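Local coordinates for protein glutamate--cysteine ligase GshA (Methylobacillus flagellatus KT, PDB 3K1T) that is a putative glutamate--cysteine ligase, probably joining glutamate to cysteine through a gamma-peptide bond in glutathione synthesis, at residues V88-P93 with M349-V354; F44-D49 with L411-A416; D75-C80 with T119-Q124. One frame throughout, in Å; residues are numbered along the deposited sequence. Where two conformers were deposited one is given.

Contact 1. Residues V88-P93 with M349-V354; sequences VEKICP and MDHFVV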
ATOM      1  N   VAL A  88       0.549 -11.166  -0.283  1.00 15.92           N
ATOM      2  CA  VAL A  88       0.156 -12.299   0.558  1.00 17.07           C
ATOM      3  C   VAL A  88      -1.345 -12.612   0.457  1.00 19.45           C
ATOM      4  O   VAL A  88      -1.733 -13.781   0.308  1.00 20.93           O
ATOM      5  CB  VAL A  88       0.566 -12.067   2.007  1.00 17.71           C
ATOM      6  CG1 VAL A  88      -0.112 -13.113   2.980  1.00 19.26           C
ATOM      7  CG2 VAL A  88       2.102 -12.050   2.121  1.00 15.15           C
ATOM      8  N   GLU A  89      -2.192 -11.595   0.561  1.00 20.16           N
ATOM      9  CA  GLU A  89      -3.634 -11.791   0.474  1.00 21.80           C
ATOM     10  C   GLU A  89      -4.122 -12.318  -0.875  1.00 23.38           C
ATOM     11  O   GLU A  89      -5.142 -12.993  -0.914  1.00 25.39           O
ATOM     12  CB  GLU A  89      -4.384 -10.489   0.768  1.00 21.75           C
ATOM     13  CG  GLU A  89      -4.256 -10.022   2.190  1.00 23.49           C
ATOM     14  CD  GLU A  89      -4.798  -8.602   2.393  1.00 27.74           C
ATOM     15  OE1 GLU A  89      -5.647  -8.180   1.569  1.00 29.81           O
ATOM     16  OE2 GLU A  89      -4.365  -7.933   3.363  1.00 30.25           O
ATOM     17  N   LYS A  90      -3.421 -12.018  -1.977  1.00 23.56           N
ATOM     18  CA  LYS A  90      -3.819 -12.480  -3.312  1.00 24.26           C
ATOM     19  C   LYS A  90      -3.226 -13.841  -3.646  1.00 25.53           C
ATOM     20  O   LYS A  90      -3.889 -14.657  -4.285  1.00 26.52           O
ATOM     21  CB  LYS A  90      -3.368 -11.497  -4.410  1.00 24.12           C
ATOM     22  CG  LYS A  90      -4.207 -10.240  -4.410  1.00 25.62           C
ATOM     23  CD  LYS A  90      -3.807  -9.265  -5.468  1.00 27.47           C
ATOM     24  CE  LYS A  90      -4.636  -8.004  -5.289  1.00 28.21           C
ATOM     25  NZ  LYS A  90      -4.151  -6.930  -6.135  1.00 27.48           N
ATOM     26  N   ILE A  91      -1.998 -14.079  -3.220  1.00 25.28           N
ATOM     27  CA  ILE A  91      -1.229 -15.241  -3.687  0.50 26.06           C
ATOM     28  C   ILE A  91      -1.176 -16.374  -2.665  1.00 26.01           C
ATOM     29  O   ILE A  91      -1.119 -17.539  -3.042  1.00 26.64           O
ATOM     30  CB  ILE A  91       0.223 -14.843  -4.045  0.50 26.07           C
ATOM     31  CG1 ILE A  91       0.255 -13.789  -5.175  0.50 27.32           C
ATOM     32  CG2 ILE A  91       1.060 -16.077  -4.428  0.50 25.71           C
ATOM     33  CD1 ILE A  91      -0.451 -14.233  -6.479  0.50 27.41           C
ATOM     34  N   CYS A  92      -1.139 -16.046  -1.381  1.00 24.99           N
ATOM     35  CA  CYS A  92      -1.160 -17.108  -0.355  1.00 26.14           C
ATOM     36  C   CYS A  92      -1.988 -16.658   0.869  1.00 26.81           C
ATOM     37  O   CYS A  92      -1.461 -16.467   1.970  1.00 26.06           O
ATOM     38  CB  CYS A  92       0.276 -17.541   0.009  1.00 26.18           C
ATOM     39  SG  CYS A  92       1.407 -16.230   0.449  1.00 26.08           S
ATOM     40  N   PRO A  93      -3.312 -16.506   0.670  1.00 27.52           N
ATOM     41  CA  PRO A  93      -4.127 -15.761   1.628  1.00 28.33           C
ATOM     42  C   PRO A  93      -4.168 -16.310   3.027  1.00 29.00           C
ATOM     43  O   PRO A  93      -4.369 -15.536   3.969  1.00 29.77           O
ATOM     44  CB  PRO A  93      -5.543 -15.778   1.000  1.00 28.77           C
ATOM     45  CG  PRO A  93      -5.511 -16.790  -0.067  1.00 28.33           C
ATOM     46  CD  PRO A  93      -4.073 -16.831  -0.545  1.00 28.38           C
HETATM   47  N   MSE A 349       5.776  -5.033  -5.866  1.00 11.48           N
HETATM   48  CA  MSE A 349       5.178  -6.159  -5.145  1.00 12.69           C
HETATM   49  C   MSE A 349       3.691  -6.169  -5.456  1.00 12.46           C
HETATM   50  O   MSE A 349       3.046  -5.101  -5.512  1.00 12.49           O
HETATM   51  CB  MSE A 349       5.482  -6.058  -3.643  1.00 13.32           C
HETATM   52  CG  MSE A 349       6.972  -6.015  -3.397  1.00 16.56           C
HETATM   53 SE   MSE A 349       7.413  -6.221  -1.478  0.75 21.94          SE
HETATM   54  CE  MSE A 349       7.301  -8.151  -1.496  1.00 20.44           C
ATOM     55  N   ASP A 350       3.152  -7.342  -5.756  1.00 12.60           N
ATOM     56  CA  ASP A 350       1.843  -7.428  -6.429  1.00 13.42           C
ATOM     57  C   ASP A 350       1.942  -6.476  -7.639  1.00 13.09           C
ATOM     58  O   ASP A 350       3.011  -6.415  -8.284  1.00 13.80           O
ATOM     59  CB  ASP A 350       0.660  -7.117  -5.484  1.00 13.94           C
ATOM     60  CG  ASP A 350      -0.701  -7.387  -6.140  1.00 19.16           C
ATOM     61  OD1 ASP A 350      -0.886  -8.480  -6.639  1.00 27.34           O
ATOM     62  OD2 ASP A 350      -1.560  -6.512  -6.196  1.00 21.63           O
ATOM     63  N   HIS A 351       0.908  -5.692  -7.955  1.00 13.90           N
ATOM     64  CA  HIS A 351       1.029  -4.799  -9.132  1.00 13.94           C
ATOM     65  C   HIS A 351       1.360  -3.348  -8.742  1.00 13.26           C
ATOM     66  O   HIS A 351       1.056  -2.422  -9.496  1.00 14.55           O
ATOM     67  CB  HIS A 351      -0.223  -4.871 -10.009  1.00 14.15           C
ATOM     68  CG  HIS A 351      -1.518  -4.586  -9.287  1.00 17.39           C
ATOM     69  ND1 HIS A 351      -2.469  -5.566  -9.049  1.00 20.00           N
ATOM     70  CD2 HIS A 351      -2.019  -3.437  -8.766  1.00 19.32           C
ATOM     71  CE1 HIS A 351      -3.503  -5.018  -8.425  1.00 23.07           C
ATOM     72  NE2 HIS A 351      -3.261  -3.729  -8.249  1.00 21.60           N
ATOM     73  N   PHE A 352       1.976  -3.143  -7.580  1.00 12.21           N
ATOM     74  CA  PHE A 352       2.279  -1.803  -7.066  1.00 11.79           C
ATOM     75  C   PHE A 352       3.767  -1.514  -7.144  1.00 11.86           C
ATOM     76  O   PHE A 352       4.605  -2.351  -6.756  1.00 10.62           O
ATOM     77  CB  PHE A 352       1.795  -1.662  -5.624  1.00 12.79           C
ATOM     78  CG  PHE A 352       0.310  -1.740  -5.504  1.00 13.13           C
ATOM     79  CD1 PHE A 352      -0.487  -0.741  -6.083  1.00 13.65           C
ATOM     80  CD2 PHE A 352      -0.288  -2.788  -4.905  1.00 18.08           C
ATOM     81  CE1 PHE A 352      -1.877  -0.808  -5.992  1.00 17.04           C
ATOM     82  CE2 PHE A 352      -1.694  -2.877  -4.847  1.00 18.73           C
ATOM     83  CZ  PHE A 352      -2.470  -1.891  -5.411  1.00 17.17           C
ATOM     84  N   VAL A 353       4.098  -0.319  -7.623  1.00 11.51           N
ATOM     85  CA  VAL A 353       5.486   0.134  -7.600  1.00 11.43           C
ATOM     86  C   VAL A 353       5.869   0.572  -6.188  1.00 12.63           C
ATOM     87  O   VAL A 353       5.217   1.448  -5.602  1.00 14.11           O
ATOM     88  CB  VAL A 353       5.716   1.280  -8.593  1.00 11.84           C
ATOM     89  CG1 VAL A 353       7.163   1.775  -8.505  1.00 11.48           C
ATOM     90  CG2 VAL A 353       5.283   0.864 -10.047  1.00 12.78           C
ATOM     91  N   VAL A 354       6.919  -0.027  -5.625  1.00 12.13           N
ATOM     92  CA  VAL A 354       7.324   0.270  -4.250  1.00 12.45           C
ATOM     93  C   VAL A 354       8.583   1.127  -4.119  1.00 12.82           C
ATOM     94  O   VAL A 354       8.851   1.693  -3.045  1.00 13.28           O
ATOM     95  CB  VAL A 354       7.443  -1.010  -3.387  1.00 12.09           C
ATOM     96  CG1 VAL A 354       6.073  -1.698  -3.349  1.00 14.28           C
ATOM     97  CG2 VAL A 354       8.594  -1.957  -3.878  1.00 11.64           C
TER
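Lys-90 and Asp-350 form a salt bridge that is also a hydrogen bond. Lys-90 NZ donates to Asp-350 OD2 over 2.6 Å. The ammonium comes in on the syn side of OD2 and stands 27° out of the carboxylate plane. The lysine chain is extended beyond CG and crosses the aspartate at about a right angle. Its CD passes Asp-350 OD1 at 3.2 Å, so methylene groups as well as the charge lie against the carboxylate.

His-351 is the second residue met by the lysine tip. Lys-90 NZ approaches the ring obliquely and lies 3.1 Å from His-351 CE1. His-351 CG sits between the backbone N and the carbonyl carbon (chi1 55°). This brings the imidazole back over Asp-350, whose OD2 is 3.1 Å above the ring plane near its rim. The polar partner of the ring is in the other subunit: His-351 NE2 is hydrogen-bonded to Glu-89 OE2 of the second subunit. Glu-89 OE2 of this chain is likewise hydrogen-bonded to His-351 NE2 of the second subunit.

Asp-350 and His-351 are the two central residues of a type II' turn. It closes a tight beta hairpin between strands 340-349 and 352-361. Phe-352 N bonds to Met-349 O at 3.0 Å. Trp-37 stacks on the His-351 ring. The hairpin end lies along helix 77-91, with selenomethionine Met-349 on Ala-84 and Val-354 on Cys-80 and Ala-83, beside the subunit interface.

Contact 2. Residues F44-D49 with L411-A416; sequences FYASVD and LALLAA. With SO4 (sulfate ion), chain B.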
ATOM      1  N   PHE A  44       4.137 -12.117  -7.209  1.00 12.76           N
ATOM      2  CA  PHE A  44       4.349 -11.713  -5.815  1.00 12.52           C
ATOM      3  C   PHE A  44       5.279 -10.487  -5.753  1.00 12.31           C
ATOM      4  O   PHE A  44       5.021  -9.523  -5.021  1.00 12.47           O
ATOM      5  CB  PHE A  44       4.945 -12.910  -5.004  1.00 12.58           C
ATOM      6  CG  PHE A  44       5.035 -12.651  -3.534  1.00 12.93           C
ATOM      7  CD1 PHE A  44       3.974 -12.973  -2.698  1.00 13.39           C
ATOM      8  CD2 PHE A  44       6.177 -12.086  -2.978  1.00 15.92           C
ATOM      9  CE1 PHE A  44       4.012 -12.701  -1.351  1.00 14.78           C
ATOM     10  CE2 PHE A  44       6.236 -11.823  -1.614  1.00 14.73           C
ATOM     11  CZ  PHE A  44       5.145 -12.130  -0.798  1.00 15.46           C
ATOM     12  N   TYR A  45       6.392 -10.565  -6.508  1.00 12.03           N
ATOM     13  CA  TYR A  45       7.367  -9.503  -6.603  1.00 11.67           C
ATOM     14  C   TYR A  45       8.112  -9.532  -7.937  1.00 11.91           C
ATOM     15  O   TYR A  45       8.070 -10.536  -8.659  1.00 12.16           O
ATOM     16  CB  TYR A  45       8.322  -9.454  -5.391  1.00 12.54           C
ATOM     17  CG  TYR A  45       9.224 -10.640  -5.098  1.00 10.21           C
ATOM     18  CD1 TYR A  45       9.327 -11.762  -5.940  1.00 11.24           C
ATOM     19  CD2 TYR A  45       9.970 -10.648  -3.918  1.00 12.94           C
ATOM     20  CE1 TYR A  45      10.161 -12.860  -5.603  1.00 11.25           C
ATOM     21  CE2 TYR A  45      10.811 -11.704  -3.589  1.00 13.23           C
ATOM     22  CZ  TYR A  45      10.922 -12.810  -4.429  1.00 12.75           C
ATOM     23  OH  TYR A  45      11.786 -13.833  -4.064  1.00 13.28           O
ATOM     24  N   ALA A  46       8.769  -8.420  -8.268  1.00 12.00           N
ATOM     25  CA  ALA A  46       9.488  -8.299  -9.528  1.00 11.22           C
ATOM     26  C   ALA A  46      10.318  -7.034  -9.554  1.00 11.12           C
ATOM     27  O   ALA A  46      10.014  -6.047  -8.858  1.00 11.61           O
ATOM     28  CB  ALA A  46       8.488  -8.291 -10.711  1.00 12.51           C
ATOM     29  N   SER A  47      11.339  -7.036 -10.398  1.00 11.58           N
ATOM     30  CA  SER A  47      12.066  -5.810 -10.710  1.00 11.72           C
ATOM     31  C   SER A  47      12.245  -5.683 -12.211  1.00 12.21           C
ATOM     32  O   SER A  47      12.378  -6.704 -12.931  1.00 13.85           O
ATOM     33  CB  SER A  47      13.419  -5.737 -10.004  1.00 12.12           C
ATOM     34  OG  SER A  47      14.311  -6.719 -10.454  1.00 13.26           O
ATOM     35  N   VAL A  48      12.207  -4.438 -12.703  1.00 10.69           N
ATOM     36  CA  VAL A  48      12.383  -4.192 -14.119  1.00 10.57           C
ATOM     37  C   VAL A  48      13.448  -3.117 -14.314  1.00 11.71           C
ATOM     38  O   VAL A  48      13.349  -2.037 -13.710  1.00 11.96           O
ATOM     39  CB  VAL A  48      11.046  -3.757 -14.803  1.00 11.18           C
ATOM     40  CG1 VAL A  48      11.283  -3.336 -16.266  1.00  9.57           C
ATOM     41  CG2 VAL A  48      10.010  -4.886 -14.728  1.00  9.66           C
ATOM     42  N   ASP A  49      14.461  -3.445 -15.113  1.00 11.82           N
ATOM     43  CA  ASP A  49      15.520  -2.527 -15.521  1.00 13.15           C
ATOM     44  C   ASP A  49      15.032  -1.729 -16.730  1.00 12.56           C
ATOM     45  O   ASP A  49      14.584  -2.330 -17.724  1.00 12.79           O
ATOM     46  CB  ASP A  49      16.769  -3.267 -15.992  1.00 13.94           C
ATOM     47  CG  ASP A  49      17.494  -4.046 -14.884  1.00 19.17           C
ATOM     48  OD1 ASP A  49      17.018  -4.093 -13.736  1.00 16.03           O
ATOM     49  OD2 ASP A  49      18.586  -4.617 -15.182  1.00 18.83           O
ATOM     50  N   LEU A 411       4.072  -2.140 -17.458  1.00 10.87           N
ATOM     51  CA  LEU A 411       3.851  -2.807 -18.763  1.00 10.55           C
ATOM     52  C   LEU A 411       4.712  -4.053 -18.873  1.00 11.55           C
ATOM     53  O   LEU A 411       4.235  -5.106 -19.312  1.00 11.22           O
ATOM     54  CB  LEU A 411       4.135  -1.860 -19.937  1.00 10.89           C
ATOM     55  CG  LEU A 411       3.259  -0.609 -20.064  1.00 11.24           C
ATOM     56  CD1 LEU A 411       3.825   0.292 -21.232  1.00 12.13           C
ATOM     57  CD2 LEU A 411       1.816  -1.012 -20.343  1.00 11.32           C
ATOM     58  N   ALA A 412       5.978  -3.937 -18.480  1.00 12.09           N
ATOM     59  CA  ALA A 412       6.893  -5.103 -18.490  1.00 12.24           C
ATOM     60  C   ALA A 412       6.424  -6.183 -17.484  1.00 11.14           C
ATOM     61  O   ALA A 412       6.499  -7.375 -17.758  1.00 10.91           O
ATOM     62  CB  ALA A 412       8.334  -4.657 -18.192  1.00 10.41           C
ATOM     63  N   LEU A 413       5.947  -5.768 -16.315  1.00 11.66           N
ATOM     64  CA  LEU A 413       5.348  -6.706 -15.352  1.00 12.69           C
ATOM     65  C   LEU A 413       4.161  -7.465 -15.913  1.00 12.58           C
ATOM     66  O   LEU A 413       4.056  -8.701 -15.765  1.00 11.11           O
ATOM     67  CB  LEU A 413       4.921  -5.966 -14.069  1.00 12.65           C
ATOM     68  CG  LEU A 413       4.459  -6.847 -12.916  1.00 16.55           C
ATOM     69  CD1 LEU A 413       5.691  -7.482 -12.293  1.00 15.74           C
ATOM     70  CD2 LEU A 413       3.661  -6.029 -11.847  1.00 14.66           C
ATOM     71  N   LEU A 414       3.263  -6.751 -16.582  1.00 12.90           N
ATOM     72  CA  LEU A 414       2.097  -7.370 -17.194  1.00 13.74           C
ATOM     73  C   LEU A 414       2.518  -8.399 -18.263  1.00 14.36           C
ATOM     74  O   LEU A 414       2.002  -9.545 -18.305  1.00 12.67           O
ATOM     75  CB  LEU A 414       1.208  -6.271 -17.829  1.00 14.16           C
ATOM     76  CG  LEU A 414      -0.034  -6.731 -18.580  1.00 15.84           C
ATOM     77  CD1 LEU A 414      -0.937  -7.597 -17.652  1.00 13.91           C
ATOM     78  CD2 LEU A 414      -0.813  -5.517 -19.119  1.00 13.26           C
ATOM     79  N   ALA A 415       3.491  -8.021 -19.077  1.00 13.77           N
ATOM     80  CA  ALA A 415       3.985  -8.922 -20.084  1.00 14.81           C
ATOM     81  C   ALA A 415       4.553 -10.218 -19.475  1.00 15.34           C
ATOM     82  O   ALA A 415       4.272 -11.323 -19.995  1.00 15.86           O
ATOM     83  CB  ALA A 415       5.060  -8.223 -20.981  1.00 13.98           C
ATOM     84  N   ALA A 416       5.352 -10.086 -18.421  1.00 15.07           N
ATOM     85  CA  ALA A 416       5.931 -11.255 -17.713  1.00 15.79           C
ATOM     86  C   ALA A 416       4.826 -12.150 -17.118  1.00 16.61           C
ATOM     87  O   ALA A 416       4.927 -13.399 -17.203  1.00 16.60           O
ATOM     88  CB  ALA A 416       6.894 -10.818 -16.641  1.00 15.63           C
TER
HETATM   89  S   SO4 B 432      17.689  -7.191  -9.359  1.00 21.90           S
HETATM   90  O1  SO4 B 432      18.665  -6.139  -9.195  1.00 27.96           O
HETATM   91  O2  SO4 B 432      16.541  -6.540  -8.808  1.00 25.53           O
HETATM   92  O3  SO4 B 432      17.460  -7.515 -10.748  1.00 23.72           O
HETATM   93  O4  SO4 B 432      18.070  -8.393  -8.584  1.00 22.65           O
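Ala-46 and Leu-413 make the closest approach, with Ala-46 CB 3.3 Å from Leu-413 CD1. That is tighter than usual for two carbons. Leu-413 holds CG anti to the backbone N (chi1 -172°). Its CB does not aim straight at the strand, and it is the CD1 branch that carries the side chain down onto the alanine methyl.

Val-48 packs differently. Both of its branches reach the same partner, CG1 at 3.8 Å and CG2 at 3.9 Å from Ala-412 CB. The single methyl of Ala-412 is thus held against the forked end of the valine. All four side chains are buried.

Here helix 398-421 packs on one face of an antiparallel sheet. Strand 45-52 runs in that sheet between strands 57-63 and 340-349. The short segments come within 9.0 Å, axis to axis, and their directions differ by 124°. The far side of the helix, through Leu-411 and Leu-414, rests on helix 210-226.

Tyr-45 and Ser-47 point away from the helix. Ser-47 carries OG between the backbone N and the carbonyl carbon (chi1 66°), and from there OG donates to O2 of a sulfate at 2.8 Å. The ion probably comes from the crystallisation liquor. Gly-67 N, Asn-63 ND2 and Arg-359 NH2 also bind it, and Arg-359 NH2 makes a salt bridge to Asp-49 OD1.

Contact 3. Residues D75-C80 with T119-Q124; sequences DFLPLC and THILRQ. With SO4 (sulfate ion), chain D.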
ATOM      1  N   ASP A  75      12.963   4.912   3.912  1.00 20.19           N
ATOM      2  CA  ASP A  75      11.792   5.757   4.159  1.00 22.02           C
ATOM      3  C   ASP A  75      10.503   5.175   3.546  1.00 21.63           C
ATOM      4  O   ASP A  75       9.378   5.523   3.965  1.00 22.68           O
ATOM      5  CB  ASP A  75      12.026   7.156   3.580  1.00 22.74           C
ATOM      6  CG  ASP A  75      13.074   7.972   4.365  1.00 26.70           C
ATOM      7  OD1 ASP A  75      13.400   7.635   5.519  1.00 30.25           O
ATOM      8  OD2 ASP A  75      13.554   8.975   3.785  1.00 34.81           O
ATOM      9  N   PHE A  76      10.658   4.277   2.572  1.00 20.17           N
ATOM     10  CA  PHE A  76       9.529   3.661   1.940  1.00 19.55           C
ATOM     11  C   PHE A  76       9.210   2.260   2.431  1.00 18.18           C
ATOM     12  O   PHE A  76       8.394   1.580   1.825  1.00 17.53           O
ATOM     13  CB  PHE A  76       9.692   3.732   0.426  1.00 20.35           C
ATOM     14  CG  PHE A  76       9.460   5.119  -0.094  1.00 24.78           C
ATOM     15  CD1 PHE A  76       8.177   5.668  -0.033  1.00 31.72           C
ATOM     16  CD2 PHE A  76      10.516   5.912  -0.535  1.00 28.59           C
ATOM     17  CE1 PHE A  76       7.927   6.981  -0.451  1.00 33.27           C
ATOM     18  CE2 PHE A  76      10.279   7.223  -1.000  1.00 30.93           C
ATOM     19  CZ  PHE A  76       8.991   7.754  -0.952  1.00 32.68           C
ATOM     20  N   LEU A  77       9.789   1.846   3.552  1.00 16.59           N
ATOM     21  CA  LEU A  77       9.478   0.532   4.100  1.00 16.34           C
ATOM     22  C   LEU A  77       7.967   0.303   4.330  1.00 15.44           C
ATOM     23  O   LEU A  77       7.423  -0.742   3.946  1.00 14.16           O
ATOM     24  CB  LEU A  77      10.248   0.259   5.389  1.00 17.71           C
ATOM     25  CG  LEU A  77      11.381  -0.732   5.248  1.00 23.87           C
ATOM     26  CD1 LEU A  77      12.405  -0.574   6.455  1.00 26.62           C
ATOM     27  CD2 LEU A  77      10.760  -2.181   5.147  1.00 21.89           C
ATOM     28  N   PRO A  78       7.263   1.294   4.904  1.00 14.64           N
ATOM     29  CA  PRO A  78       5.819   1.090   5.098  1.00 13.52           C
ATOM     30  C   PRO A  78       5.042   0.815   3.797  1.00 12.43           C
ATOM     31  O   PRO A  78       4.116  -0.020   3.768  1.00 13.49           O
ATOM     32  CB  PRO A  78       5.367   2.390   5.793  1.00 13.50           C
ATOM     33  CG  PRO A  78       6.620   2.866   6.480  1.00 15.60           C
ATOM     34  CD  PRO A  78       7.742   2.522   5.576  1.00 14.96           C
ATOM     35  N   LEU A  79       5.453   1.455   2.718  1.00 12.96           N
ATOM     36  CA  LEU A  79       4.830   1.221   1.412  1.00 13.13           C
ATOM     37  C   LEU A  79       5.123  -0.210   0.929  1.00 13.18           C
ATOM     38  O   LEU A  79       4.249  -0.904   0.408  1.00 12.15           O
ATOM     39  CB  LEU A  79       5.358   2.232   0.408  1.00 14.20           C
ATOM     40  CG  LEU A  79       4.774   2.206  -1.006  1.00 14.96           C
ATOM     41  CD1 LEU A  79       3.408   2.817  -0.901  1.00 16.86           C
ATOM     42  CD2 LEU A  79       5.634   3.058  -1.975  1.00 16.11           C
ATOM     43  N   CYS A  80       6.356  -0.665   1.121  1.00 13.50           N
ATOM     44  CA  CYS A  80       6.718  -2.055   0.790  0.70 13.67           C
ATOM     45  C   CYS A  80       5.976  -3.068   1.592  1.00 12.93           C
ATOM     46  O   CYS A  80       5.523  -4.108   1.061  1.00 13.83           O
ATOM     47  CB  CYS A  80       8.205  -2.335   1.029  0.70 15.00           C
ATOM     48  SG  CYS A  80       9.270  -1.577  -0.089  0.70 16.67           S
ATOM     49  N   THR A 119      13.568 -10.635   4.110  1.00 12.33           N
ATOM     50  CA  THR A 119      13.011 -11.353   5.246  0.70 11.78           C
ATOM     51  C   THR A 119      12.300 -10.385   6.207  1.00 12.09           C
ATOM     52  O   THR A 119      11.202 -10.669   6.726  1.00 11.89           O
ATOM     53  CB  THR A 119      14.103 -12.144   5.988  0.70 11.96           C
ATOM     54  OG1 THR A 119      14.729 -13.074   5.086  0.70 11.95           O
ATOM     55  CG2 THR A 119      13.508 -12.872   7.162  0.70 10.03           C
ATOM     56  N   HIS A 120      12.914  -9.223   6.402  1.00 11.60           N
ATOM     57  CA  HIS A 120      12.366  -8.193   7.282  1.00 11.93           C
ATOM     58  C   HIS A 120      11.011  -7.692   6.766  1.00 12.01           C
ATOM     59  O   HIS A 120      10.026  -7.602   7.530  1.00 10.49           O
ATOM     60  CB  HIS A 120      13.306  -7.010   7.397  1.00 12.58           C
ATOM     61  CG  HIS A 120      12.771  -5.901   8.266  1.00 13.99           C
ATOM     62  ND1 HIS A 120      12.551  -6.061   9.615  1.00 16.01           N
ATOM     63  CD2 HIS A 120      12.420  -4.625   7.974  1.00 18.49           C
ATOM     64  CE1 HIS A 120      12.053  -4.933  10.111  1.00 18.30           C
ATOM     65  NE2 HIS A 120      11.972  -4.046   9.136  1.00 18.28           N
ATOM     66  N   ILE A 121      10.942  -7.408   5.476  1.00 11.09           N
ATOM     67  CA  ILE A 121       9.646  -7.000   4.869  1.00 10.31           C
ATOM     68  C   ILE A 121       8.568  -8.044   5.072  1.00 11.38           C
ATOM     69  O   ILE A 121       7.436  -7.735   5.452  1.00 11.74           O
ATOM     70  CB  ILE A 121       9.799  -6.670   3.362  1.00 10.33           C
ATOM     71  CG1 ILE A 121      10.654  -5.421   3.155  1.00 12.61           C
ATOM     72  CG2 ILE A 121       8.400  -6.520   2.648  1.00  9.02           C
ATOM     73  CD1 ILE A 121      11.307  -5.391   1.727  1.00 11.67           C
ATOM     74  N   LEU A 122       8.906  -9.310   4.820  1.00 12.01           N
ATOM     75  CA  LEU A 122       7.941 -10.398   4.892  1.00 11.68           C
ATOM     76  C   LEU A 122       7.466 -10.639   6.343  1.00 12.08           C
ATOM     77  O   LEU A 122       6.300 -10.937   6.554  1.00 11.47           O
ATOM     78  CB  LEU A 122       8.542 -11.681   4.302  1.00 11.94           C
ATOM     79  CG  LEU A 122       8.907 -11.632   2.804  1.00 12.97           C
ATOM     80  CD1 LEU A 122       9.792 -12.832   2.423  1.00 13.64           C
ATOM     81  CD2 LEU A 122       7.683 -11.573   1.928  1.00 14.34           C
ATOM     82  N   ARG A 123       8.361 -10.489   7.322  1.00 10.92           N
ATOM     83  CA  ARG A 123       7.999 -10.589   8.736  1.00 11.72           C
ATOM     84  C   ARG A 123       7.081  -9.431   9.153  1.00 11.99           C
ATOM     85  O   ARG A 123       6.114  -9.630   9.923  1.00 12.82           O
ATOM     86  CB  ARG A 123       9.244 -10.613   9.637  1.00 10.86           C
ATOM     87  CG  ARG A 123       9.977 -11.987   9.530  1.00 10.69           C
ATOM     88  CD  ARG A 123      11.210 -12.061  10.411  1.00 13.98           C
ATOM     89  NE  ARG A 123      11.801 -13.395  10.261  1.00 15.58           N
ATOM     90  CZ  ARG A 123      13.092 -13.694  10.362  1.00 19.38           C
ATOM     91  NH1 ARG A 123      13.989 -12.755  10.628  1.00 19.59           N
ATOM     92  NH2 ARG A 123      13.487 -14.967  10.205  1.00 19.67           N
ATOM     93  N   GLN A 124       7.425  -8.231   8.714  1.00 12.54           N
ATOM     94  CA  GLN A 124       6.559  -7.051   8.966  1.00 13.03           C
ATOM     95  C   GLN A 124       5.175  -7.187   8.312  1.00 13.05           C
ATOM     96  O   GLN A 124       4.201  -6.636   8.813  1.00 12.58           O
ATOM     97  CB  GLN A 124       7.222  -5.751   8.537  1.00 12.65           C
ATOM     98  CG  GLN A 124       8.563  -5.410   9.269  1.00 14.39           C
ATOM     99  CD  GLN A 124       8.381  -4.775  10.609  1.00 20.42           C
ATOM    100  OE1 GLN A 124       8.028  -5.433  11.580  1.00 21.36           O
ATOM    101  NE2 GLN A 124       8.593  -3.484  10.665  1.00 23.43           N
TER
HETATM  102  S   SO4 D 434      13.655  -9.074  11.140  0.75 33.43           S
HETATM  103  O1  SO4 D 434      14.747  -8.136  11.150  0.75 33.00           O
HETATM  104  O2  SO4 D 434      12.319  -8.438  11.097  0.75 29.08           O
HETATM  105  O3  SO4 D 434      13.912  -9.767   9.878  0.75 35.96           O
HETATM  106  O4  SO4 D 434      13.637 -10.137  12.141  0.75 28.52           O
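Leu-77 and Cys-80, in the first turn of helix 77-91, pack against helix 109-124, the helix of a beta-alpha-beta crossover. That crossover joins the parallel strands 97-102 and 128-133. The two helices meet through apolar side chains.

Ile-121 is the residue on which both partners converge. Leu-77 CD2 lies 3.8 Å from Ile-121 CG1. The same methyl reaches the edge of the His-120 ring, 4.1 Å from His-120 CD2 and near the ring plane. Leu-77 crosses the histidine at about a right angle. Its chi1 of -107° is well away from a staggered value, a twist that accompanies this reach to both residues. Cys-80 touches more loosely. Its CB is 4.4 Å from Ile-121 CD1, and its carbonyl O is 4.1 Å from Ile-121 CG2. Ile-121 also packs on Phe-69 and on Ala-84, one turn after Cys-80.

His-120 stands at the border of the apolar patch. Its CG is anti to the backbone N (chi1 178°), which sends the ring out along the flank of the helix. The aliphatic part of Gln-124 lies over one ring face. The CD2 edge meets the leucine, and ND1 meets a sulfate, probably taken up from the crystallisation liquor.

Arg-123 binds the same sulfate. Its side chain is extended from CG to NE, and its guanidinium meets the ion edge-on. The guanidinium is also tied to the crossover, because NH2 bonds to Val-129 O. Arg-123 NH1 donates to sulfate O3 at 3.1 Å and to O4 at 3.0 Å. The shorter and straighter bond is from His-120 ND1 to sulfate O2, at 2.8 Å with an N-H...O angle of 156°.

From the N terminus, residues 44-49 open the widest loop. Residues 75-80 and 88-93 follow on one helix, 77-91. Contact 3 closes first, when 119-124 returns to 75-80. Contact 1 closes at 349-354, and contact 2 only at 411-416. Contacts 1 and 3 cross, and both nest inside contact 2. Strand 45-52 and the hairpin of contact 1 belong to one antiparallel sheet; just beyond the strand ends, Asp-350 N probably bonds to Phe-44 O. Helix 77-91 lies between that sheet and the crossover helix 109-124. Phe-44 bridges directly to contact 3, with CZ against Leu-122 CD2. Contacts 1 and 3 also touch the second subunit.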